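Local coordinates for apical membrane antigen AMA1 (PDB 4YIV), which plays an important part in host cell invasion by Toxoplasma gondii as a microneme protein of the moving junction, here as an engineered ectodomain lacking its domain II loop, at residues 230-235 against 328-333; 239-244 against 320-325; 243-248 against 375-380; 248-253 against 300-305. One frame throughout, in Å; residues are numbered along the deposited sequence.

Interaction 1: 230-235 against 328-333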
loop_
_atom_site.group_PDB
_atom_site.type_symbol
_atom_site.label_atom_id
_atom_site.label_comp_id
_atom_site.label_asym_id
_atom_site.label_seq_id
_atom_site.Cartn_x
_atom_site.Cartn_y
_atom_site.Cartn_z
ATOM N N ASN A 230 5.541 -6.224 0.021
ATOM C CA ASN A 230 4.173 -6.718 0.128
ATOM C C ASN A 230 3.797 -7.248 1.498
ATOM O O ASN A 230 2.678 -7.027 1.981
ATOM C CB ASN A 230 3.934 -7.820 -0.905
ATOM C CG ASN A 230 4.068 -7.309 -2.331
ATOM O OD1 ASN A 230 3.330 -6.417 -2.737
ATOM N ND2 ASN A 230 5.022 -7.846 -3.084
ATOM N N GLN A 231 4.741 -7.938 2.121
ATOM C CA GLN A 231 4.545 -8.517 3.449
ATOM C C GLN A 231 5.383 -7.865 4.559
ATOM O O GLN A 231 6.451 -7.294 4.319
ATOM C CB GLN A 231 4.872 -10.011 3.411
ATOM C CG GLN A 231 3.657 -10.902 3.128
ATOM C CD GLN A 231 2.991 -10.579 1.804
ATOM O OE1 GLN A 231 1.900 -9.995 1.744
ATOM N NE2 GLN A 231 3.661 -10.934 0.735
ATOM N N ALA A 232 4.865 -7.942 5.771
ATOM C CA ALA A 232 5.623 -7.608 6.983
ATOM C C ALA A 232 6.903 -8.467 7.061
ATOM O O ALA A 232 6.979 -9.567 6.497
ATOM C CB ALA A 232 4.767 -7.827 8.198
ATOM N N LEU A 233 7.912 -7.954 7.736
ATOM C CA LEU A 233 9.189 -8.657 7.859
ATOM C C LEU A 233 9.441 -8.984 9.320
ATOM O O LEU A 233 9.745 -8.109 10.134
ATOM C CB LEU A 233 10.334 -7.811 7.278
ATOM C CG LEU A 233 11.774 -8.308 7.479
ATOM C CD1 LEU A 233 12.019 -9.552 6.669
ATOM C CD2 LEU A 233 12.785 -7.248 7.086
ATOM N N ARG A 234 9.322 -10.267 9.641
ATOM C CA ARG A 234 9.402 -10.725 11.018
ATOM C C ARG A 234 10.855 -10.886 11.421
ATOM O O ARG A 234 11.653 -11.356 10.614
ATOM C CB ARG A 234 8.656 -12.066 11.180
ATOM C CG ARG A 234 8.579 -12.564 12.604
ATOM C CD ARG A 234 7.626 -13.743 12.745
ATOM N NE ARG A 234 8.029 -14.867 11.904
ATOM C CZ ARG A 234 8.748 -15.912 12.315
ATOM N NH1 ARG A 234 9.148 -16.013 13.579
ATOM N NH2 ARG A 234 9.061 -16.869 11.448
ATOM N N GLY A 235 11.193 -10.487 12.650
ATOM C CA GLY A 235 12.491 -10.796 13.241
ATOM C C GLY A 235 13.630 -9.848 12.914
ATOM O O GLY A 235 14.803 -10.128 13.185
ATOM N N ALA A 328 11.940 -10.333 18.475
ATOM C CA ALA A 328 10.676 -9.827 18.983
ATOM C C ALA A 328 10.095 -8.707 18.087
ATOM O O ALA A 328 8.968 -8.276 18.295
ATOM C CB ALA A 328 10.853 -9.313 20.387
ATOM N N ALA A 329 10.859 -8.275 17.088
ATOM C CA ALA A 329 10.469 -7.142 16.245
ATOM C C ALA A 329 9.734 -7.598 14.987
ATOM O O ALA A 329 9.920 -8.719 14.531
ATOM C CB ALA A 329 11.713 -6.322 15.861
ATOM N N VAL A 330 8.917 -6.707 14.422
ATOM C CA VAL A 330 8.377 -6.876 13.070
ATOM C C VAL A 330 8.441 -5.508 12.385
ATOM O O VAL A 330 7.975 -4.513 12.970
ATOM C CB VAL A 330 6.904 -7.392 13.063
ATOM C CG1 VAL A 330 6.421 -7.595 11.620
ATOM C CG2 VAL A 330 6.759 -8.696 13.852
ATOM N N SER A 331 9.015 -5.482 11.183
ATOM C CA SER A 331 9.086 -4.279 10.349
ATOM C C SER A 331 7.983 -4.229 9.308
ATOM O O SER A 331 7.751 -5.199 8.568
ATOM C CB SER A 331 10.459 -4.201 9.691
ATOM O OG SER A 331 11.470 -3.931 10.665
ATOM N N TYR A 332 7.310 -3.074 9.278
ATOM C CA TYR A 332 6.124 -2.790 8.469
ATOM C C TYR A 332 6.370 -1.621 7.547
ATOM O O TYR A 332 7.233 -0.785 7.817
ATOM C CB TYR A 332 4.928 -2.436 9.354
ATOM C CG TYR A 332 4.519 -3.532 10.325
ATOM C CD1 TYR A 332 3.975 -4.740 9.868
ATOM C CD2 TYR A 332 4.688 -3.364 11.682
ATOM C CE1 TYR A 332 3.599 -5.736 10.762
ATOM C CE2 TYR A 332 4.308 -4.353 12.583
ATOM C CZ TYR A 332 3.767 -5.536 12.112
ATOM O OH TYR A 332 3.401 -6.506 13.015
ATOM N N THR A 333 5.610 -1.549 6.466
ATOM C CA THR A 333 5.550 -0.325 5.695
ATOM C C THR A 333 4.119 0.032 5.424
ATOM O O THR A 333 3.187 -0.787 5.585
ATOM C CB THR A 333 6.296 -0.421 4.335
ATOM O OG1 THR A 333 5.499 -1.135 3.391
ATOM C CG2 THR A 333 7.616 -1.094 4.501
HETATM O O HOH W 1 5.653 -3.900 4.106
HETATM O O HOH W 2 7.726 -5.028 5.551
#
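Leu233 and Ser331 form a hydrogen-bonded antiparallel pair that joins an outermost strand, 233-234, to strand 329-333 in a five-stranded sheet, consistent with the PAN fold of this family. Two nearly straight bonds close the pair. Leu233 N reaches Ser331 O at 2.9 Å with 165° at the hydrogen, lying in the carbonyl plane, and Ser331 N returns the bond to Leu233 O at 2.9 Å. A third bond, Gly235 N to Ala329 O (2.9 Å), carries the ladder one step further, while Arg234 and Val330 make the non-hydrogen-bonded pair between them. Gly235 has a positive phi where the chain turns its corner.

On the face shared by Arg234 and Val330, Val330 CG1 lies anti to its backbone N (chi1 -178°), and it packs on Ala232 CB at 3.8 Å. Ala232 CB also meets the Tyr332 ring. That ring in turn meets the ring of Trp267, with the planes at about 60°, and touches Lys263 and Thr270 of helix 263-272. On the opposite face Ser331 OG is hydrogen-bonded to Tyr236 O, so this buried residue ties strand 329-333 to strand 236-242, which follows strand 233-234 in the chain.

Ahead of the ladder, where 230-232 is loop, waters lie between the two segments. One is placed to donate to Gln231 O (2.9 Å) and Ser331 O (3.0 Å), though it has more acceptors in reach than protons; Ser331 O may thus receive both Leu233 N and this water. At the Tyr332 ring, Ala232 CB stands 3.5 Å from CE1.

Interaction 2: 239-244 against 320-325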
loop_
_atom_site.group_PDB
_atom_site.type_symbol
_atom_site.label_atom_id
_atom_site.label_comp_id
_atom_site.label_asym_id
_atom_site.label_seq_id
_atom_site.Cartn_x
_atom_site.Cartn_y
_atom_site.Cartn_z
ATOM N N GLY A 239 16.790 -0.453 9.397
ATOM C CA GLY A 239 17.873 0.419 9.801
ATOM C C GLY A 239 18.575 1.082 8.641
ATOM O O GLY A 239 18.292 0.804 7.471
ATOM N N VAL A 240 19.513 1.967 8.981
ATOM C CA VAL A 240 20.316 2.681 7.996
ATOM C C VAL A 240 21.812 2.515 8.296
ATOM O O VAL A 240 22.239 2.593 9.448
ATOM C CB VAL A 240 19.982 4.182 7.968
ATOM C CG1 VAL A 240 18.504 4.382 7.626
ATOM C CG2 VAL A 240 20.293 4.804 9.308
ATOM N N TRP A 241 22.592 2.303 7.249
ATOM C CA TRP A 241 24.024 2.072 7.411
ATOM C C TRP A 241 24.734 3.399 7.658
ATOM O O TRP A 241 24.761 4.270 6.784
ATOM C CB TRP A 241 24.600 1.378 6.176
ATOM C CG TRP A 241 26.007 0.857 6.388
ATOM C CD1 TRP A 241 27.169 1.382 5.879
ATOM C CD2 TRP A 241 26.391 -0.279 7.173
ATOM N NE1 TRP A 241 28.245 0.640 6.300
ATOM C CE2 TRP A 241 27.797 -0.384 7.095
ATOM C CE3 TRP A 241 25.685 -1.221 7.933
ATOM C CZ2 TRP A 241 28.503 -1.394 7.741
ATOM C CZ3 TRP A 241 26.389 -2.224 8.578
ATOM C CH2 TRP A 241 27.784 -2.301 8.478
ATOM N N LYS A 242 25.294 3.548 8.856
ATOM C CA LYS A 242 26.004 4.765 9.236
ATOM C C LYS A 242 27.195 4.456 10.145
ATOM O O LYS A 242 27.095 3.623 11.056
ATOM C CB LYS A 242 25.047 5.740 9.929
ATOM C CG LYS A 242 24.320 6.695 8.961
ATOM C CD LYS A 242 23.145 7.445 9.615
ATOM C CE LYS A 242 23.497 8.097 10.968
ATOM N NZ LYS A 242 24.575 9.132 10.916
ATOM N N LYS A 243 28.323 5.123 9.883
ATOM C CA LYS A 243 29.539 4.929 10.682
ATOM C C LYS A 243 29.900 3.448 10.778
ATOM O O LYS A 243 30.079 2.902 11.874
ATOM C CB LYS A 243 29.350 5.519 12.079
ATOM C CG LYS A 243 29.049 7.018 12.080
ATOM C CD LYS A 243 28.599 7.527 13.467
ATOM C CE LYS A 243 27.139 7.146 13.791
ATOM N NZ LYS A 243 26.752 7.370 15.227
ATOM N N GLY A 244 29.959 2.798 9.622
ATOM C CA GLY A 244 30.319 1.399 9.542
ATOM C C GLY A 244 29.467 0.428 10.331
ATOM O O GLY A 244 29.937 -0.665 10.646
ATOM N N PRO A 320 15.060 1.996 4.388
ATOM C CA PRO A 320 16.083 1.135 4.991
ATOM C C PRO A 320 17.122 0.614 3.976
ATOM O O PRO A 320 16.827 0.326 2.802
ATOM C CB PRO A 320 15.260 -0.017 5.590
ATOM C CG PRO A 320 14.000 -0.020 4.878
ATOM C CD PRO A 320 13.717 1.389 4.438
ATOM N N ASP A 321 18.366 0.515 4.435
ATOM C CA ASP A 321 19.407 -0.073 3.597
ATOM C C ASP A 321 20.188 -1.120 4.377
ATOM O O ASP A 321 21.169 -1.664 3.882
ATOM C CB ASP A 321 20.332 1.018 3.003
ATOM C CG ASP A 321 21.157 1.754 4.040
ATOM O OD1 ASP A 321 21.215 1.343 5.221
ATOM O OD2 ASP A 321 21.760 2.772 3.648
ATOM N N CYS A 322 19.724 -1.422 5.587
ATOM C CA CYS A 322 20.210 -2.570 6.328
ATOM C C CYS A 322 19.147 -2.991 7.347
ATOM O O CYS A 322 18.095 -2.348 7.486
ATOM C CB CYS A 322 21.548 -2.264 7.019
ATOM S SG CYS A 322 21.525 -0.894 8.228
ATOM N N LEU A 323 19.431 -4.083 8.041
ATOM C CA LEU A 323 18.537 -4.652 9.029
ATOM C C LEU A 323 19.294 -4.988 10.278
ATOM O O LEU A 323 20.474 -5.340 10.230
ATOM C CB LEU A 323 17.873 -5.932 8.514
ATOM C CG LEU A 323 17.073 -5.869 7.221
ATOM C CD1 LEU A 323 16.645 -7.271 6.781
ATOM C CD2 LEU A 323 15.877 -4.957 7.445
ATOM N N VAL A 324 18.590 -4.929 11.388
ATOM C CA VAL A 324 19.128 -5.325 12.672
ATOM C C VAL A 324 18.273 -6.470 13.166
ATOM O O VAL A 324 17.052 -6.349 13.215
ATOM C CB VAL A 324 19.128 -4.142 13.673
ATOM C CG1 VAL A 324 19.357 -4.608 15.126
ATOM C CG2 VAL A 324 20.152 -3.109 13.243
ATOM N N SER A 325 18.911 -7.589 13.528
ATOM C CA SER A 325 18.189 -8.755 14.054
ATOM C C SER A 325 17.531 -8.469 15.385
ATOM O O SER A 325 18.132 -7.866 16.266
ATOM C CB SER A 325 19.144 -9.948 14.214
ATOM O OG SER A 325 20.015 -10.012 13.111
#
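Chi1 of 66° in Asp321 sets CG between its own backbone N and carbonyl carbon, the crowded position, and OD1 from there meets Trp241 N. Cys322 chi1 is similar (60°), and its SG lies 3.4 Å from Val240 C.

The Trp241 N to Asp321 OD1 bond is short, 2.6 Å, and uses the syn lone pair of OD1, on the side of the other carboxylate oxygen. Its angle at the hydrogen is only 143°, and Val240 CA also crowds OD1 at 3.2 Å. Cys322 SG lies at the edge of the Trp241 indole, near its plane, 4.2 Å from CE3. SG is covalently tied to Cys246, which fixes strand 245-248 to this one across the intervening strand.

Gly239 O is gripped by two backbone donors, Asp321 N at 3.1 Å and Cys322 N at 3.2 Å, the latter above the carbonyl plane. Gly239 N answers to Cys322 O at 3.0 Å. Pro320 and Asp321 are also touched by the N-acetylglucosamine of a glycan attached to the protein.

Two consecutive residues facing one Gly239 make a classic beta bulge, here at the entry of strand 322-326 into a three-stranded antiparallel sheet braced by a disulfide.

Interaction 3: 243-248 against 375-380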
loop_
_atom_site.group_PDB
_atom_site.type_symbol
_atom_site.label_atom_id
_atom_site.label_comp_id
_atom_site.label_asym_id
_atom_site.label_seq_id
_atom_site.Cartn_x
_atom_site.Cartn_y
_atom_site.Cartn_z
ATOM N N LYS A 243 28.323 5.123 9.883
ATOM C CA LYS A 243 29.539 4.929 10.682
ATOM C C LYS A 243 29.900 3.448 10.778
ATOM O O LYS A 243 30.079 2.902 11.874
ATOM C CB LYS A 243 29.350 5.519 12.079
ATOM C CG LYS A 243 29.049 7.018 12.080
ATOM C CD LYS A 243 28.599 7.527 13.467
ATOM C CE LYS A 243 27.139 7.146 13.791
ATOM N NZ LYS A 243 26.752 7.370 15.227
ATOM N N GLY A 244 29.959 2.798 9.622
ATOM C CA GLY A 244 30.319 1.399 9.542
ATOM C C GLY A 244 29.467 0.428 10.331
ATOM O O GLY A 244 29.937 -0.665 10.646
ATOM N N ARG A 245 28.225 0.782 10.658
ATOM C CA ARG A 245 27.331 -0.216 11.247
ATOM C C ARG A 245 25.859 0.061 10.929
ATOM O O ARG A 245 25.526 1.077 10.318
ATOM C CB ARG A 245 27.539 -0.307 12.759
ATOM C CG ARG A 245 27.292 0.954 13.531
ATOM C CD ARG A 245 27.483 0.699 15.023
ATOM N NE ARG A 245 27.065 1.844 15.837
ATOM C CZ ARG A 245 25.942 1.902 16.557
ATOM N NH1 ARG A 245 25.102 0.875 16.599
ATOM N NH2 ARG A 245 25.653 2.997 17.249
ATOM N N CYS A 246 24.984 -0.857 11.326
ATOM C CA CYS A 246 23.568 -0.695 11.008
ATOM C C CYS A 246 22.873 -0.090 12.201
ATOM O O CYS A 246 22.824 -0.690 13.281
ATOM C CB CYS A 246 22.894 -2.022 10.623
ATOM S SG CYS A 246 21.163 -1.739 10.058
ATOM N N LEU A 247 22.357 1.120 12.014
ATOM C CA LEU A 247 21.589 1.781 13.070
ATOM C C LEU A 247 20.096 1.571 12.818
ATOM O O LEU A 247 19.550 2.054 11.812
ATOM C CB LEU A 247 21.878 3.278 13.127
ATOM C CG LEU A 247 23.322 3.793 13.195
ATOM C CD1 LEU A 247 23.327 5.187 13.753
ATOM C CD2 LEU A 247 24.173 2.915 14.032
ATOM N N ASP A 248 19.431 0.867 13.716
ATOM C CA ASP A 248 17.997 0.741 13.557
ATOM C C ASP A 248 17.395 2.090 13.908
ATOM O O ASP A 248 18.068 2.938 14.482
ATOM C CB ASP A 248 17.396 -0.371 14.403
ATOM C CG ASP A 248 17.412 -0.085 15.902
ATOM O OD1 ASP A 248 16.636 0.773 16.386
ATOM O OD2 ASP A 248 18.155 -0.784 16.621
ATOM N N ALA A 375 34.731 -1.850 12.311
ATOM C CA ALA A 375 35.463 -0.818 13.050
ATOM C C ALA A 375 34.594 -0.206 14.136
ATOM O O ALA A 375 33.378 -0.084 13.975
ATOM C CB ALA A 375 35.953 0.254 12.112
ATOM N N CYS A 376 35.216 0.182 15.242
ATOM C CA CYS A 376 34.448 0.657 16.379
ATOM C C CYS A 376 33.869 2.024 16.075
ATOM O O CYS A 376 34.564 2.912 15.586
ATOM C CB CYS A 376 35.299 0.725 17.640
ATOM S SG CYS A 376 34.389 1.369 19.060
ATOM N N ASP A 377 32.580 2.169 16.350
ATOM C CA ASP A 377 31.922 3.460 16.298
ATOM C C ASP A 377 32.204 4.169 17.620
ATOM O O ASP A 377 31.557 3.898 18.628
ATOM C CB ASP A 377 30.415 3.284 16.049
ATOM C CG ASP A 377 29.645 4.594 16.097
ATOM O OD1 ASP A 377 30.272 5.676 16.045
ATOM O OD2 ASP A 377 28.399 4.536 16.179
ATOM N N VAL A 378 33.190 5.061 17.611
ATOM C CA VAL A 378 33.593 5.764 18.825
ATOM C C VAL A 378 32.478 6.666 19.358
ATOM O O VAL A 378 32.289 6.767 20.570
ATOM C CB VAL A 378 34.868 6.601 18.583
ATOM C CG1 VAL A 378 36.051 5.677 18.306
ATOM C CG2 VAL A 378 34.672 7.589 17.432
ATOM N N GLN A 379 31.740 7.300 18.449
ATOM C CA GLN A 379 30.640 8.198 18.809
ATOM C C GLN A 379 29.606 7.502 19.703
ATOM O O GLN A 379 29.072 8.116 20.628
ATOM C CB GLN A 379 29.975 8.752 17.534
ATOM C CG GLN A 379 28.484 9.156 17.646
ATOM C CD GLN A 379 28.239 10.377 18.527
ATOM O OE1 GLN A 379 28.931 11.388 18.413
ATOM N NE2 GLN A 379 27.238 10.288 19.403
ATOM N N ALA A 380 29.331 6.228 19.428
ATOM C CA ALA A 380 28.341 5.462 20.191
ATOM C C ALA A 380 29.008 4.356 21.005
ATOM O O ALA A 380 28.404 3.783 21.913
ATOM C CB ALA A 380 27.279 4.869 19.252
#
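The Arg245 guanidinium presents its edge to the Asp377 carboxylate, with OD2 only 1° out of the guanidinium plane as seen from NE. Over one face of the same group, close to its centre, sits Leu247 CD2 of the same strand, 3.2 Å above the plane. Ala380 CB approaches NH2 obliquely at 3.2 Å. The guanidinium and carboxylate planes are turned 35° against each other, and the two side chains cross at about a right angle. NE and NH2 both address a single oxygen, so this is not a two-oxygen, bidentate pairing.

That oxygen is OD2. Arg245 NE donates to its anti lone pair, away from OD1, at 3.0 Å with 162° at the hydrogen. NH2 adds a weak bond to OD2 at 3.3 Å, and Lys243 NZ a weak, longer one at 3.4 Å. Lys243 CD lies 3.6 Å from Asp377 OD1, so the aliphatic part of the lysine covers the carboxylate. Lys243 NZ also touches Gln379 CG at 3.5 Å. The two positive charges would be expected to favour the ionised carboxylate of Asp377, which is buried.

Beyond this shell, NH1 of Arg245 is hydrogen-bonded to Ser397 OG, and NH2 is salt-bridged to Glu251, which helps fix the rotation of the guanidinium.

Taken together this is a salt-bridge network of Lys243, Arg245 and Asp377, joining the turn and outer strand of a beta hairpin, strands 236-242 and 245-248, to the loop between strands 372-373 and 384-389 in the C-terminal part of the chain.

Interaction 4: 248-253 against 300-305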
loop_
_atom_site.group_PDB
_atom_site.type_symbol
_atom_site.label_atom_id
_atom_site.label_comp_id
_atom_site.label_asym_id
_atom_site.label_seq_id
_atom_site.Cartn_x
_atom_site.Cartn_y
_atom_site.Cartn_z
ATOM N N ASP A 248 19.431 0.867 13.716
ATOM C CA ASP A 248 17.997 0.741 13.557
ATOM C C ASP A 248 17.395 2.090 13.908
ATOM O O ASP A 248 18.068 2.938 14.482
ATOM C CB ASP A 248 17.396 -0.371 14.403
ATOM C CG ASP A 248 17.412 -0.085 15.902
ATOM O OD1 ASP A 248 16.636 0.773 16.386
ATOM O OD2 ASP A 248 18.155 -0.784 16.621
ATOM N N TYR A 249 16.119 2.273 13.578
ATOM C CA TYR A 249 15.521 3.588 13.664
ATOM C C TYR A 249 15.551 4.200 15.071
ATOM O O TYR A 249 15.533 5.423 15.201
ATOM C CB TYR A 249 14.085 3.534 13.183
ATOM C CG TYR A 249 13.872 3.253 11.710
ATOM C CD1 TYR A 249 14.838 3.542 10.753
ATOM C CD2 TYR A 249 12.653 2.732 11.278
ATOM C CE1 TYR A 249 14.616 3.296 9.438
ATOM C CE2 TYR A 249 12.421 2.497 9.960
ATOM C CZ TYR A 249 13.389 2.762 9.049
ATOM O OH TYR A 249 13.101 2.519 7.732
ATOM N N THR A 250 15.573 3.386 16.121
ATOM C CA THR A 250 15.505 3.950 17.464
ATOM C C THR A 250 16.754 4.784 17.780
ATOM O O THR A 250 16.771 5.518 18.757
ATOM C CB THR A 250 15.340 2.879 18.552
ATOM O OG1 THR A 250 16.485 2.013 18.568
ATOM C CG2 THR A 250 14.061 2.096 18.345
ATOM N N GLU A 251 17.782 4.673 16.947
ATOM C CA GLU A 251 19.036 5.389 17.160
ATOM C C GLU A 251 19.100 6.698 16.390
ATOM O O GLU A 251 20.061 7.444 16.535
ATOM C CB GLU A 251 20.236 4.522 16.748
ATOM C CG GLU A 251 20.474 3.323 17.652
ATOM C CD GLU A 251 21.908 2.803 17.554
ATOM O OE1 GLU A 251 22.855 3.605 17.746
ATOM O OE2 GLU A 251 22.086 1.599 17.273
ATOM N N LEU A 252 18.103 6.961 15.547
ATOM C CA LEU A 252 18.126 8.150 14.710
ATOM C C LEU A 252 17.319 9.243 15.394
ATOM O O LEU A 252 16.331 8.970 16.082
ATOM C CB LEU A 252 17.581 7.854 13.302
ATOM C CG LEU A 252 18.206 6.671 12.554
ATOM C CD1 LEU A 252 17.524 6.520 11.200
ATOM C CD2 LEU A 252 19.724 6.814 12.393
ATOM N N THR A 253 17.731 10.492 15.207
ATOM C CA THR A 253 17.102 11.606 15.925
ATOM C C THR A 253 15.698 11.937 15.433
ATOM O O THR A 253 14.833 12.321 16.221
ATOM C CB THR A 253 17.980 12.883 15.834
ATOM O OG1 THR A 253 19.260 12.605 16.411
ATOM C CG2 THR A 253 17.353 14.044 16.606
ATOM N N TYR A 300 7.799 3.889 6.996
ATOM C CA TYR A 300 8.542 2.727 7.471
ATOM C C TYR A 300 8.485 2.649 8.961
ATOM O O TYR A 300 8.548 3.669 9.665
ATOM C CB TYR A 300 10.011 2.806 7.000
ATOM C CG TYR A 300 10.129 3.097 5.559
ATOM C CD1 TYR A 300 9.926 2.086 4.623
ATOM C CD2 TYR A 300 10.396 4.369 5.099
ATOM C CE1 TYR A 300 9.988 2.321 3.316
ATOM C CE2 TYR A 300 10.466 4.620 3.754
ATOM C CZ TYR A 300 10.268 3.582 2.870
ATOM O OH TYR A 300 10.319 3.786 1.528
ATOM N N GLY A 301 8.346 1.442 9.485
ATOM C CA GLY A 301 8.358 1.326 10.919
ATOM C C GLY A 301 8.561 -0.071 11.425
ATOM O O GLY A 301 8.559 -1.040 10.639
ATOM N N PHE A 302 8.773 -0.173 12.730
ATOM C CA PHE A 302 8.720 -1.485 13.377
ATOM C C PHE A 302 8.218 -1.475 14.785
ATOM O O PHE A 302 8.369 -0.520 15.550
ATOM C CB PHE A 302 10.096 -2.184 13.347
ATOM C CG PHE A 302 11.241 -1.385 13.943
ATOM C CD1 PHE A 302 11.515 -1.418 15.314
ATOM C CD2 PHE A 302 12.063 -0.616 13.117
ATOM C CE1 PHE A 302 12.609 -0.698 15.839
ATOM C CE2 PHE A 302 13.156 0.085 13.630
ATOM C CZ PHE A 302 13.423 0.040 14.991
ATOM N N TYR A 303 7.571 -2.588 15.089
ATOM C CA TYR A 303 7.208 -2.930 16.426
ATOM C C TYR A 303 8.417 -3.539 17.127
ATOM O O TYR A 303 9.178 -4.292 16.516
ATOM C CB TYR A 303 6.060 -3.903 16.392
ATOM C CG TYR A 303 5.717 -4.409 17.740
ATOM C CD1 TYR A 303 6.358 -5.527 18.250
ATOM C CD2 TYR A 303 4.760 -3.778 18.515
ATOM C CE1 TYR A 303 6.062 -6.002 19.485
ATOM C CE2 TYR A 303 4.463 -4.249 19.772
ATOM C CZ TYR A 303 5.118 -5.375 20.239
ATOM O OH TYR A 303 4.857 -5.895 21.479
ATOM N N TYR A 304 8.611 -3.189 18.392
ATOM C CA TYR A 304 9.650 -3.800 19.212
ATOM C C TYR A 304 9.224 -3.667 20.662
ATOM O O TYR A 304 8.228 -3.024 20.959
ATOM C CB TYR A 304 11.018 -3.154 18.980
ATOM C CG TYR A 304 11.135 -1.717 19.474
ATOM C CD1 TYR A 304 10.517 -0.672 18.799
ATOM C CD2 TYR A 304 11.863 -1.419 20.605
ATOM C CE1 TYR A 304 10.620 0.628 19.247
ATOM C CE2 TYR A 304 11.982 -0.126 21.067
ATOM C CZ TYR A 304 11.364 0.898 20.391
ATOM O OH TYR A 304 11.491 2.186 20.858
ATOM N N VAL A 305 9.985 -4.294 21.553
ATOM C CA VAL A 305 9.679 -4.286 22.968
ATOM C C VAL A 305 10.821 -3.583 23.675
ATOM O O VAL A 305 11.986 -3.935 23.509
ATOM C CB VAL A 305 9.490 -5.700 23.517
ATOM C CG1 VAL A 305 9.242 -5.653 25.026
ATOM C CG2 VAL A 305 8.322 -6.366 22.811
#
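Tyr249 and Phe302 carry most of this contact, with 81 and 76 Å² covered, and Thr250 follows with 48 Å². They pack a 3-10 turn, residues 249-251, opened by an Asx turn at Asp248, against strand 300-305 in the interior of the five-stranded antiparallel sheet.

The Tyr249 and Phe302 rings are near parallel, planes at 20°, but slid apart so far that they barely overlap: the centroids are 5.7 Å apart. The closest ring atoms are Tyr249 CD2 and Phe302 CE2, 3.6 Å apart, with Tyr249 CB lying on the same CE2 atom. Phe302 chi1 of 55° places CG between backbone N and carbonyl carbon. At the far end of the ring, Phe302 CZ comes to 3.6 Å from Asp248 OD1; that oxygen sits near the ring plane, at the edge. At the start of the strand, Tyr249 OH reaches Tyr300 CB at 3.2 Å, and this hydroxyl also has a weak hydrogen bond with Gln318 O.

Thr250 meets the other end of the strand. Its CG2 and the Tyr304 phenol come tip to tip, CG2 being 3.6 Å from CZ. Arg237 lies beside both Phe302 and Tyr304, and Phe238 and Pro320 touch Tyr249, adding to the buried surroundings of the two rings.

The turn that presents these side chains is held by Asp248 OD1, which accepts two bonds: one from Thr250 OG1 to its syn lone pair, modelled so short that its length is doubtful, and one from Thr250 N on its anti side, at 2.8 Å.

In the fold
Interactions 1, 2 and 4 are buried; interaction 3 is partly exposed and lies farthest of the four from the chain's centre. Interactions 1 and 4 share the five-stranded sheet, where strands 329-333 and 300-305 are neighbours, yet interaction 1 rests on backbone bonds and interaction 4 on aromatic packing. Interactions 2 and 3 both reach the three-stranded sheet, interaction 3 through strand 245-248, and are linked by the Cys246-Cys322 disulfide and a Val240-Leu247 backbone bond. Packing of Leu233 on Leu323 joins interaction 1 to interaction 2, and Pro320 touching Tyr249 and Tyr300 joins interaction 2 to interaction 4. Charge dominates only interaction 3, whose Arg245 extends to Glu251 in the 248-253 turn.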